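PDB 3IV6: putative Zn-dependent Alcohol Dehydrogenase from Rhodobacter sphaeroides, which binds S-adenosylmethionine in a Rossmann-like fold, consistent with a methyltransferase despite the name, though its substrate is unknown. Local coordinates for residues A11-W22 with F75-A86; I120-A128 with R210-D218. One frame throughout, in Å; residues are numbered along the deposited sequence.

Interaction 1 (A11-W22 with F75-A86). With SAM (S-adenosylmethionine), chain E.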
loop_
_atom_site.group_PDB
_atom_site.type_symbol
_atom_site.label_atom_id
_atom_site.label_comp_id
_atom_site.label_asym_id
_atom_site.label_seq_id
_atom_site.Cartn_x
_atom_site.Cartn_y
_atom_site.Cartn_z
ATOM N N ALA A 11 -9.995 5.256 -4.752
ATOM C CA ALA A 11 -9.158 6.252 -5.401
ATOM C C ALA A 11 -9.594 7.681 -5.020
ATOM O O ALA A 11 -8.758 8.578 -4.898
ATOM C CB ALA A 11 -9.113 6.052 -6.908
ATOM N N GLU A 12 -10.889 7.881 -4.785
ATOM C CA GLU A 12 -11.385 9.171 -4.288
ATOM C C GLU A 12 -10.683 9.639 -3.012
ATOM O O GLU A 12 -10.483 10.834 -2.814
ATOM C CB GLU A 12 -12.923 9.181 -4.095
ATOM C CG GLU A 12 -13.713 9.510 -5.366
ATOM C CD GLU A 12 -13.006 10.567 -6.226
ATOM O OE1 GLU A 12 -13.136 11.781 -5.928
ATOM O OE2 GLU A 12 -12.310 10.185 -7.201
ATOM N N ALA A 13 -10.307 8.705 -2.152
ATOM C CA ALA A 13 -9.614 9.063 -0.927
ATOM C C ALA A 13 -8.273 9.733 -1.232
ATOM O O ALA A 13 -7.774 10.532 -0.458
ATOM C CB ALA A 13 -9.413 7.832 -0.041
ATOM N N TRP A 14 -7.669 9.423 -2.360
ATOM C CA TRP A 14 -6.326 9.959 -2.555
ATOM C C TRP A 14 -6.263 11.230 -3.435
ATOM O O TRP A 14 -5.253 11.942 -3.459
ATOM C CB TRP A 14 -5.365 8.848 -2.987
ATOM C CG TRP A 14 -5.341 7.718 -2.000
ATOM C CD1 TRP A 14 -6.207 6.665 -1.943
ATOM C CD2 TRP A 14 -4.413 7.526 -0.916
ATOM N NE1 TRP A 14 -5.876 5.823 -0.901
ATOM C CE2 TRP A 14 -4.776 6.324 -0.266
ATOM C CE3 TRP A 14 -3.286 8.235 -0.465
ATOM C CZ2 TRP A 14 -4.061 5.823 0.836
ATOM C CZ3 TRP A 14 -2.585 7.739 0.626
ATOM C CH2 TRP A 14 -2.977 6.543 1.267
ATOM N N GLU A 15 -7.366 11.510 -4.120
ATOM C CA GLU A 15 -7.628 12.809 -4.724
ATOM C C GLU A 15 -7.596 13.915 -3.684
ATOM O O GLU A 15 -7.238 15.056 -3.981
ATOM C CB GLU A 15 -8.996 12.775 -5.390
ATOM C CG GLU A 15 -9.062 11.701 -6.434
ATOM C CD GLU A 15 -8.065 11.954 -7.536
ATOM O OE1 GLU A 15 -7.187 11.088 -7.747
ATOM O OE2 GLU A 15 -8.167 13.031 -8.173
ATOM N N LEU A 16 -7.970 13.550 -2.465
ATOM C CA LEU A 16 -7.948 14.429 -1.312
ATOM C C LEU A 16 -6.557 14.797 -0.816
ATOM O O LEU A 16 -6.372 15.881 -0.255
ATOM C CB LEU A 16 -8.660 13.742 -0.169
ATOM C CG LEU A 16 -9.904 14.447 0.326
ATOM C CD1 LEU A 16 -10.224 13.840 1.659
ATOM C CD2 LEU A 16 -9.634 15.934 0.453
ATOM N N ILE A 17 -5.596 13.892 -1.003
ATOM C CA ILE A 17 -4.308 14.003 -0.335
ATOM C C ILE A 17 -3.211 14.541 -1.239
ATOM O O ILE A 17 -2.599 15.574 -0.947
ATOM C CB ILE A 17 -3.854 12.663 0.277
ATOM C CG1 ILE A 17 -4.806 12.210 1.396
ATOM C CG2 ILE A 17 -2.447 12.762 0.800
ATOM C CD1 ILE A 17 -5.152 13.276 2.398
ATOM N N GLY A 18 -2.964 13.866 -2.351
ATOM C CA GLY A 18 -1.893 14.298 -3.230
ATOM C C GLY A 18 -0.578 14.452 -2.494
ATOM O O GLY A 18 -0.342 13.844 -1.461
ATOM N N ASN A 19 0.293 15.282 -3.038
ATOM C CA ASN A 19 1.589 15.505 -2.444
ATOM C C ASN A 19 1.625 15.796 -0.932
ATOM O O ASN A 19 2.678 15.764 -0.323
ATOM C CB ASN A 19 2.378 16.558 -3.245
ATOM C CG ASN A 19 1.724 17.948 -3.260
ATOM O OD1 ASN A 19 0.846 18.262 -2.445
ATOM N ND2 ASN A 19 2.184 18.796 -4.184
ATOM N N GLN A 20 0.496 16.082 -0.312
ATOM C CA GLN A 20 0.501 16.315 1.129
ATOM C C GLN A 20 1.051 15.107 1.876
ATOM O O GLN A 20 1.655 15.238 2.943
ATOM C CB GLN A 20 -0.906 16.618 1.638
ATOM C CG GLN A 20 -1.466 17.932 1.187
ATOM C CD GLN A 20 -2.854 18.149 1.712
ATOM O OE1 GLN A 20 -3.044 18.553 2.858
ATOM N NE2 GLN A 20 -3.843 17.868 0.879
ATOM N N PHE A 21 0.844 13.928 1.310
ATOM C CA PHE A 21 1.289 12.725 1.974
ATOM C C PHE A 21 2.786 12.692 2.294
ATOM O O PHE A 21 3.197 12.244 3.370
ATOM C CB PHE A 21 0.908 11.474 1.208
ATOM C CG PHE A 21 1.159 10.237 1.998
ATOM C CD1 PHE A 21 0.203 9.775 2.888
ATOM C CD2 PHE A 21 2.386 9.580 1.922
ATOM C CE1 PHE A 21 0.425 8.656 3.654
ATOM C CE2 PHE A 21 2.639 8.457 2.702
ATOM C CZ PHE A 21 1.656 7.989 3.565
ATOM N N TRP A 22 3.610 13.166 1.377
ATOM C CA TRP A 22 5.037 13.156 1.638
ATOM C C TRP A 22 5.628 14.527 1.992
ATOM O O TRP A 22 6.847 14.657 2.159
ATOM C CB TRP A 22 5.752 12.602 0.422
ATOM C CG TRP A 22 5.741 13.522 -0.819
ATOM C CD1 TRP A 22 6.446 14.696 -1.002
ATOM C CD2 TRP A 22 5.051 13.293 -2.040
ATOM N NE1 TRP A 22 6.217 15.204 -2.258
ATOM C CE2 TRP A 22 5.365 14.352 -2.916
ATOM C CE3 TRP A 22 4.195 12.292 -2.479
ATOM C CZ2 TRP A 22 4.850 14.435 -4.185
ATOM C CZ3 TRP A 22 3.698 12.372 -3.739
ATOM C CH2 TRP A 22 4.016 13.432 -4.580
ATOM N N PHE A 75 -3.700 4.228 -8.593
ATOM C CA PHE A 75 -5.094 4.288 -9.036
ATOM C C PHE A 75 -5.757 5.662 -8.898
ATOM O O PHE A 75 -6.961 5.797 -9.074
ATOM C CB PHE A 75 -5.925 3.164 -8.412
ATOM C CG PHE A 75 -6.267 3.385 -6.992
ATOM C CD1 PHE A 75 -5.621 4.376 -6.252
ATOM C CD2 PHE A 75 -7.226 2.605 -6.379
ATOM C CE1 PHE A 75 -5.933 4.600 -4.919
ATOM C CE2 PHE A 75 -7.528 2.815 -5.047
ATOM C CZ PHE A 75 -6.874 3.823 -4.316
ATOM N N SER A 76 -4.956 6.670 -8.605
ATOM C CA SER A 76 -5.429 8.038 -8.383
ATOM C C SER A 76 -4.790 9.068 -9.330
ATOM O O SER A 76 -3.578 9.113 -9.494
ATOM C CB SER A 76 -5.194 8.449 -6.927
ATOM O OG SER A 76 -4.926 9.835 -6.830
ATOM N N GLN A 77 -5.597 9.902 -9.963
ATOM C CA GLN A 77 -5.019 10.810 -10.937
ATOM C C GLN A 77 -4.179 11.918 -10.311
ATOM O O GLN A 77 -3.185 12.335 -10.895
ATOM C CB GLN A 77 -6.093 11.441 -11.793
ATOM C CG GLN A 77 -5.512 12.247 -12.925
ATOM C CD GLN A 77 -4.705 11.397 -13.880
ATOM O OE1 GLN A 77 -5.191 10.388 -14.409
ATOM N NE2 GLN A 77 -3.471 11.808 -14.124
ATOM N N ARG A 78 -4.591 12.408 -9.141
ATOM C CA ARG A 78 -3.893 13.512 -8.504
ATOM C C ARG A 78 -2.513 13.064 -8.024
ATOM O O ARG A 78 -1.519 13.806 -8.121
ATOM C CB ARG A 78 -4.692 14.100 -7.330
ATOM C CG ARG A 78 -4.066 15.411 -6.835
ATOM C CD ARG A 78 -4.626 15.855 -5.534
ATOM N NE ARG A 78 -3.730 16.790 -4.838
ATOM C CZ ARG A 78 -4.048 17.473 -3.728
ATOM N NH1 ARG A 78 -5.258 17.340 -3.186
ATOM N NH2 ARG A 78 -3.152 18.284 -3.156
HETATM N N MSE A 79 -2.476 11.840 -7.503
HETATM C CA MSE A 79 -1.247 11.222 -7.050
HETATM C C MSE A 79 -0.244 11.138 -8.169
HETATM O O MSE A 79 0.861 11.661 -8.039
HETATM C CB MSE A 79 -1.520 9.867 -6.415
HETATM C CG MSE A 79 -1.929 10.035 -4.959
HETATM SE SE MSE A 79 -0.501 10.874 -3.852
HETATM C CE MSE A 79 -1.443 10.660 -2.149
ATOM N N CYS A 80 -0.646 10.542 -9.287
ATOM C CA CYS A 80 0.187 10.569 -10.498
ATOM C C CYS A 80 0.634 11.969 -10.894
ATOM O O CYS A 80 1.778 12.172 -11.301
ATOM C CB CYS A 80 -0.496 9.896 -11.700
ATOM S SG CYS A 80 -1.014 8.176 -11.426
ATOM N N ASP A 81 -0.260 12.939 -10.768
ATOM C CA ASP A 81 0.009 14.260 -11.325
ATOM C C ASP A 81 1.008 15.008 -10.465
ATOM O O ASP A 81 1.968 15.583 -10.992
ATOM C CB ASP A 81 -1.291 15.058 -11.529
ATOM C CG ASP A 81 -2.087 14.611 -12.774
ATOM O OD1 ASP A 81 -1.544 13.839 -13.590
ATOM O OD2 ASP A 81 -3.253 15.047 -12.940
ATOM N N ASP A 82 0.794 14.958 -9.151
ATOM C CA ASP A 82 1.678 15.601 -8.172
ATOM C C ASP A 82 3.072 14.972 -8.165
ATOM O O ASP A 82 4.093 15.649 -7.928
ATOM C CB ASP A 82 1.078 15.512 -6.766
ATOM C CG ASP A 82 -0.065 16.505 -6.540
ATOM O OD1 ASP A 82 -0.377 17.266 -7.483
ATOM O OD2 ASP A 82 -0.646 16.515 -5.419
ATOM N N LEU A 83 3.103 13.665 -8.434
ATOM C CA LEU A 83 4.357 12.927 -8.490
ATOM C C LEU A 83 5.121 13.340 -9.748
ATOM O O LEU A 83 6.310 13.661 -9.680
ATOM C CB LEU A 83 4.127 11.411 -8.442
ATOM C CG LEU A 83 5.467 10.684 -8.616
ATOM C CD1 LEU A 83 6.427 10.940 -7.451
ATOM C CD2 LEU A 83 5.325 9.215 -8.924
ATOM N N ALA A 84 4.434 13.344 -10.892
ATOM C CA ALA A 84 5.021 13.787 -12.156
ATOM C C ALA A 84 5.498 15.227 -12.073
ATOM O O ALA A 84 6.425 15.627 -12.764
ATOM C CB ALA A 84 4.033 13.651 -13.280
ATOM N N GLU A 85 4.853 16.020 -11.236
ATOM C CA GLU A 85 5.331 17.380 -11.019
ATOM C C GLU A 85 6.672 17.424 -10.247
ATOM O O GLU A 85 7.629 18.067 -10.684
ATOM C CB GLU A 85 4.244 18.203 -10.335
ATOM C CG GLU A 85 4.681 19.573 -9.858
ATOM C CD GLU A 85 3.577 20.270 -9.085
ATOM O OE1 GLU A 85 3.579 20.188 -7.825
ATOM O OE2 GLU A 85 2.704 20.883 -9.750
ATOM N N ALA A 86 6.724 16.727 -9.114
ATOM C CA ALA A 86 7.925 16.607 -8.309
ATOM C C ALA A 86 9.109 15.969 -9.050
ATOM O O ALA A 86 10.260 16.127 -8.638
ATOM C CB ALA A 86 7.613 15.828 -7.052
HETATM N N SAM E . 1.476 5.714 1.105
HETATM C CA SAM E . 2.301 4.952 2.025
HETATM C C SAM E . 3.759 5.005 1.625
HETATM O O SAM E . 4.171 5.608 0.624
HETATM O OXT SAM E . 4.528 4.433 2.363
HETATM C CB SAM E . 1.789 3.524 2.179
HETATM C CG SAM E . 0.401 3.249 1.583
HETATM S SD SAM E . 0.316 2.946 -0.211
HETATM C CE SAM E . 2.012 3.262 -0.777
HETATM C "C5'" SAM E . -0.721 4.322 -0.821
HETATM C "C4'" SAM E . -0.564 4.757 -2.273
HETATM O "O4'" SAM E . -0.967 3.706 -3.133
HETATM C "C3'" SAM E . -1.453 5.934 -2.636
HETATM O "O3'" SAM E . -0.724 6.724 -3.547
HETATM C "C2'" SAM E . -2.616 5.323 -3.389
HETATM O "O2'" SAM E . -3.085 6.176 -4.413
HETATM C "C1'" SAM E . -2.017 4.069 -3.999
HETATM N N9 SAM E . -2.995 2.975 -4.059
HETATM C C8 SAM E . -3.821 2.568 -3.043
HETATM N N7 SAM E . -4.597 1.546 -3.493
HETATM C C5 SAM E . -4.284 1.281 -4.793
HETATM C C6 SAM E . -4.770 0.339 -5.720
HETATM N N6 SAM E . -5.738 -0.533 -5.423
HETATM N N1 SAM E . -4.243 0.341 -6.987
HETATM C C2 SAM E . -3.266 1.271 -7.320
HETATM N N3 SAM E . -2.772 2.184 -6.420
HETATM C C4 SAM E . -3.278 2.191 -5.165
HETATM O O HOH W 1 4.290 17.937 -6.293
#
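Gly-18 and Met-79 mark the tightest approach of the two backbones (CA to CA 4.9 Å), and the short helix 11-15 is inclined at 41° to helix 77-86. Ser-76 is the N-cap of helix 77-86, its OG accepting from Met-79 N. Glu-15, bent at chi2 (-62°), swings OE1 back to this helix start. There OE1 takes Ser-76 OG (2.7 Å) on its anti side and Arg-78 N (3.2 Å) on its syn side, both from one face of the carboxylate, and its negative charge probably suits the helix N-terminus. Arg-78 slides past Glu-15 the other way, fully extended, and NH1 donates in the guanidinium plane to Glu-15 O (3.1 Å), while Ile-17 O lies over a guanidinium face. Its NE forms a salt bridge to Asp-82 OD2, which also receives Asn-19 N through its anti lone pair (2.8 Å). Gly-18 has positive phi, which by itself favours glycine, and its CA lies beside Arg-78 NE and Asp-82 OD2.

Deeper in, the selenomethionine Met-79 sets CE at the edge of the Trp-14 indole, against CE3 (3.5 Å). One face of that indole rests on the SAM ribose. The Phe-75 ring is sandwiched between the SAM adenine, over its centre, and Ala-11, whose CB makes a CH-pi contact 3.8 Å from the centroid. With an alanine in place of Trp-14, the ribose would probably lose its cover on that face and Met-79 CE its aromatic neighbour.

Asp-74, at the end of strand 69-74, bonds both Ser-76 N and SAM. Helix 201-210 backs residues 11-22 through Trp-207, edge-to-face with Trp-14, while Cys-80 and Leu-83 of helix 77-86 pack on Ile-94 of strand 93-96.

Interaction 2 (I120-A128 with R210-D218)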
loop_
_atom_site.group_PDB
_atom_site.type_symbol
_atom_site.label_atom_id
_atom_site.label_comp_id
_atom_site.label_asym_id
_atom_site.label_seq_id
_atom_site.Cartn_x
_atom_site.Cartn_y
_atom_site.Cartn_z
ATOM N N ILE A 120 -0.588 -2.965 1.156
ATOM C CA ILE A 120 -1.469 -4.070 1.465
ATOM C C ILE A 120 -2.366 -3.680 2.634
ATOM O O ILE A 120 -3.443 -4.233 2.816
ATOM C CB ILE A 120 -0.642 -5.368 1.744
ATOM C CG1 ILE A 120 -0.210 -6.036 0.434
ATOM C CG2 ILE A 120 -1.445 -6.411 2.551
ATOM C CD1 ILE A 120 1.056 -6.804 0.606
ATOM N N ASN A 121 -1.919 -2.702 3.413
ATOM C CA ASN A 121 -2.662 -2.266 4.578
ATOM C C ASN A 121 -3.894 -1.454 4.103
ATOM O O ASN A 121 -4.849 -1.239 4.855
ATOM C CB ASN A 121 -1.748 -1.426 5.467
ATOM C CG ASN A 121 -0.766 -2.270 6.285
ATOM O OD1 ASN A 121 0.447 -2.286 6.022
ATOM N ND2 ASN A 121 -1.288 -2.957 7.292
ATOM N N ARG A 122 -3.852 -1.016 2.842
ATOM C CA ARG A 122 -4.939 -0.285 2.238
ATOM C C ARG A 122 -5.969 -1.203 1.616
ATOM O O ARG A 122 -6.876 -0.727 0.918
ATOM C CB ARG A 122 -4.427 0.698 1.176
ATOM C CG ARG A 122 -3.590 1.863 1.734
ATOM C CD ARG A 122 -4.097 2.288 3.120
ATOM N NE ARG A 122 -2.970 2.406 4.036
ATOM C CZ ARG A 122 -2.938 1.953 5.282
ATOM N NH1 ARG A 122 -3.978 1.354 5.814
ATOM N NH2 ARG A 122 -1.841 2.113 5.994
ATOM N N PHE A 123 -5.837 -2.506 1.880
ATOM C CA PHE A 123 -6.774 -3.495 1.364
ATOM C C PHE A 123 -7.585 -4.246 2.412
ATOM O O PHE A 123 -7.222 -4.349 3.592
ATOM C CB PHE A 123 -6.063 -4.540 0.481
ATOM C CG PHE A 123 -5.259 -3.955 -0.656
ATOM C CD1 PHE A 123 -5.747 -2.869 -1.400
ATOM C CD2 PHE A 123 -4.031 -4.511 -1.002
ATOM C CE1 PHE A 123 -5.033 -2.314 -2.426
ATOM C CE2 PHE A 123 -3.289 -3.968 -2.065
ATOM C CZ PHE A 123 -3.808 -2.839 -2.780
ATOM N N THR A 124 -8.713 -4.773 1.947
ATOM C CA THR A 124 -9.401 -5.857 2.628
ATOM C C THR A 124 -8.658 -7.125 2.246
ATOM O O THR A 124 -7.760 -7.094 1.402
ATOM C CB THR A 124 -10.840 -6.010 2.155
ATOM O OG1 THR A 124 -10.868 -6.314 0.747
ATOM C CG2 THR A 124 -11.671 -4.767 2.489
ATOM N N THR A 125 -9.025 -8.242 2.854
ATOM C CA THR A 125 -8.356 -9.497 2.562
ATOM C C THR A 125 -8.533 -9.969 1.108
ATOM O O THR A 125 -7.550 -10.285 0.455
ATOM C CB THR A 125 -8.812 -10.571 3.520
ATOM O OG1 THR A 125 -8.698 -10.061 4.847
ATOM C CG2 THR A 125 -7.948 -11.798 3.377
ATOM N N GLU A 126 -9.762 -10.037 0.598
ATOM C CA GLU A 126 -9.944 -10.384 -0.805
ATOM C C GLU A 126 -9.342 -9.350 -1.777
ATOM O O GLU A 126 -8.913 -9.699 -2.880
ATOM C CB GLU A 126 -11.421 -10.614 -1.138
ATOM C CG GLU A 126 -12.296 -9.374 -0.985
ATOM C CD GLU A 126 -12.503 -8.590 -2.293
ATOM O OE1 GLU A 126 -12.018 -9.035 -3.361
ATOM O OE2 GLU A 126 -13.163 -7.519 -2.249
ATOM N N GLU A 127 -9.325 -8.082 -1.401
ATOM C CA GLU A 127 -8.635 -7.100 -2.209
ATOM C C GLU A 127 -7.101 -7.391 -2.217
ATOM O O GLU A 127 -6.447 -7.395 -3.272
ATOM C CB GLU A 127 -8.897 -5.702 -1.673
ATOM C CG GLU A 127 -10.018 -4.940 -2.259
ATOM C CD GLU A 127 -9.905 -3.423 -1.962
ATOM O OE1 GLU A 127 -9.773 -3.047 -0.772
ATOM O OE2 GLU A 127 -9.942 -2.603 -2.925
ATOM N N ALA A 128 -6.531 -7.630 -1.041
ATOM C CA ALA A 128 -5.111 -7.950 -0.956
ATOM C C ALA A 128 -4.736 -9.203 -1.736
ATOM O O ALA A 128 -3.661 -9.250 -2.347
ATOM C CB ALA A 128 -4.628 -8.044 0.503
ATOM N N ARG A 210 -13.451 7.904 3.051
ATOM C CA ARG A 210 -13.371 7.528 1.644
ATOM C C ARG A 210 -12.541 6.262 1.459
ATOM O O ARG A 210 -12.526 5.671 0.378
ATOM C CB ARG A 210 -12.779 8.671 0.817
ATOM C CG ARG A 210 -13.568 9.967 0.896
ATOM C CD ARG A 210 -13.152 10.934 -0.201
ATOM N NE ARG A 210 -14.026 12.102 -0.261
ATOM C CZ ARG A 210 -13.833 13.139 -1.070
ATOM N NH1 ARG A 210 -12.792 13.156 -1.892
ATOM N NH2 ARG A 210 -14.680 14.158 -1.058
ATOM N N ARG A 211 -11.853 5.850 2.518
ATOM C CA ARG A 211 -10.865 4.783 2.422
ATOM C C ARG A 211 -11.527 3.410 2.475
ATOM O O ARG A 211 -10.921 2.403 2.109
ATOM C CB ARG A 211 -9.828 4.910 3.541
ATOM C CG ARG A 211 -8.448 5.331 3.063
ATOM C CD ARG A 211 -7.632 5.931 4.197
ATOM N NE ARG A 211 -7.097 4.906 5.088
ATOM C CZ ARG A 211 -6.086 5.100 5.929
ATOM N NH1 ARG A 211 -5.495 6.285 5.995
ATOM N NH2 ARG A 211 -5.667 4.109 6.703
ATOM N N GLY A 212 -12.774 3.378 2.932
ATOM C CA GLY A 212 -13.588 2.179 2.846
ATOM C C GLY A 212 -13.301 1.203 3.970
ATOM O O GLY A 212 -13.121 1.601 5.122
ATOM N N LYS A 213 -13.259 -0.083 3.634
ATOM C CA LYS A 213 -12.831 -1.108 4.578
ATOM C C LYS A 213 -11.322 -1.317 4.517
ATOM O O LYS A 213 -10.711 -1.198 3.455
ATOM C CB LYS A 213 -13.556 -2.427 4.302
ATOM C CG LYS A 213 -15.052 -2.380 4.566
ATOM C CD LYS A 213 -15.724 -3.684 4.169
ATOM C CE LYS A 213 -17.162 -3.736 4.661
ATOM N NZ LYS A 213 -17.783 -5.067 4.419
ATOM N N GLU A 214 -10.726 -1.629 5.664
ATOM C CA GLU A 214 -9.303 -2.031 5.717
ATOM C C GLU A 214 -9.078 -3.200 6.687
ATOM O O GLU A 214 -9.608 -3.217 7.793
ATOM C CB GLU A 214 -8.380 -0.848 6.046
ATOM C CG GLU A 214 -8.106 0.070 4.839
ATOM C CD GLU A 214 -7.214 1.253 5.182
ATOM O OE1 GLU A 214 -6.839 1.346 6.368
ATOM O OE2 GLU A 214 -6.887 2.082 4.289
ATOM N N THR A 215 -8.323 -4.196 6.251
ATOM C CA THR A 215 -8.053 -5.351 7.093
ATOM C C THR A 215 -6.721 -5.209 7.849
ATOM O O THR A 215 -5.767 -4.678 7.307
ATOM C CB THR A 215 -8.027 -6.589 6.222
ATOM O OG1 THR A 215 -9.308 -6.730 5.583
ATOM C CG2 THR A 215 -7.654 -7.842 7.033
ATOM N N ARG A 216 -6.658 -5.647 9.107
ATOM C CA ARG A 216 -5.387 -5.592 9.831
ATOM C C ARG A 216 -4.744 -6.959 9.758
ATOM O O ARG A 216 -5.434 -7.974 9.782
ATOM C CB ARG A 216 -5.519 -5.136 11.284
ATOM C CG ARG A 216 -5.969 -3.670 11.529
ATOM C CD ARG A 216 -5.707 -2.745 10.376
ATOM N NE ARG A 216 -6.023 -1.347 10.715
ATOM C CZ ARG A 216 -6.007 -0.336 9.843
ATOM N NH1 ARG A 216 -5.701 -0.545 8.565
ATOM N NH2 ARG A 216 -6.291 0.885 10.238
ATOM N N PHE A 217 -3.422 -6.976 9.628
ATOM C CA PHE A 217 -2.716 -8.234 9.454
ATOM C C PHE A 217 -1.713 -8.444 10.554
ATOM O O PHE A 217 -1.091 -7.500 11.022
ATOM C CB PHE A 217 -1.989 -8.304 8.098
ATOM C CG PHE A 217 -2.888 -8.143 6.900
ATOM C CD1 PHE A 217 -3.413 -9.255 6.253
ATOM C CD2 PHE A 217 -3.172 -6.875 6.390
ATOM C CE1 PHE A 217 -4.250 -9.112 5.105
ATOM C CE2 PHE A 217 -3.981 -6.717 5.270
ATOM C CZ PHE A 217 -4.539 -7.844 4.623
ATOM N N ASP A 218 -1.592 -9.701 10.958
ATOM C CA ASP A 218 -0.479 -10.206 11.758
ATOM C C ASP A 218 0.394 -10.944 10.768
ATOM O O ASP A 218 -0.030 -11.208 9.646
ATOM C CB ASP A 218 -0.949 -11.224 12.811
ATOM C CG ASP A 218 -1.679 -10.584 13.990
ATOM O OD1 ASP A 218 -1.477 -9.373 14.276
ATOM O OD2 ASP A 218 -2.454 -11.328 14.644
HETATM O O HOH W 2 -4.263 -2.650 7.530
#
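Arg-122 meets Glu-214 in a four-residue salt-bridge network completed by Arg-211 and Arg-216, where the turn before helix 125-139 of the Rossmann-like domain packs on strand 213-215, an outer strand of a small antiparallel sheet. Among the charged contacts, Glu-214 is the hub: its chain, extended beyond CG (chi2 179°), carries the carboxylate into the midst of three guanidinium groups. Arg-122, bent at chi2 and chi3, curls back to bring NH1 to Glu-214 OE1 (2.9 Å), the guanidinium and carboxylate planes 34° apart; its NH2 bonds Tyr-153 OH. Arg-211 grips the same carboxylate side-on, NH2 using the syn lone pair of OE1 (3.0 Å) and NE meeting OE2 from above the carboxylate plane. Arg-216 NH1 reaches OE1 on the anti side (3.1 Å), while its NE pairs with Asp-156. Three nitrogens thus crowd round OE1, and the buried negative charge is probably well compensated.

Backbone bonding is sparse. Thr-215 N donates to Phe-123 O (2.9 Å), fastening the strand to the turn, and Glu-214 and Arg-216 pair in turn with Phe-180 and Lys-178. A capping box starts helix 125-139: Thr-124 OG1 accepts from Glu-127 N, and Thr-124 N makes a weak bond back to Glu-127 OE1.

The apolar part is small. Phe-217 brings CE2 to Ile-120 CG2 (3.7 Å), the two side chains crossing at about a right angle, and Ala-128 CB approaches CZ of the same ring. Thr-124 CG2 touches Lys-213 CB.

A water joins Asn-121 O and ND2 to Thr-215 O and Arg-216 NH1. Thr-125 OG1 and Thr-215 OG1 share a weak hydrogen bond (3.5 Å), their stronger partners being Asp-177 OD2 and Thr-179 OG1.

Both segments of interaction 1 precede those of interaction 2 in the sequence, and the centres of the two contacts lie 19 Å apart, each with residues lining the SAM pocket. Interaction 1 joins the N-terminal segment to the helix following strand 69-74; interaction 2 joins the region after strand 113-117 to strand 213-215. Both strands 69-74 and 113-117 belong to the seven-stranded mixed sheet, whereas 213-215 edges the separate antiparallel one. The two contacts touch where Ala-13 CB packs on Arg-210 CB (3.6 Å), at the end of helix 201-210, and Arg-122 lies on Trp-14. The turn carrying Phe-123 borders the cofactor, and the small sheet packs behind that turn through strand 213-215.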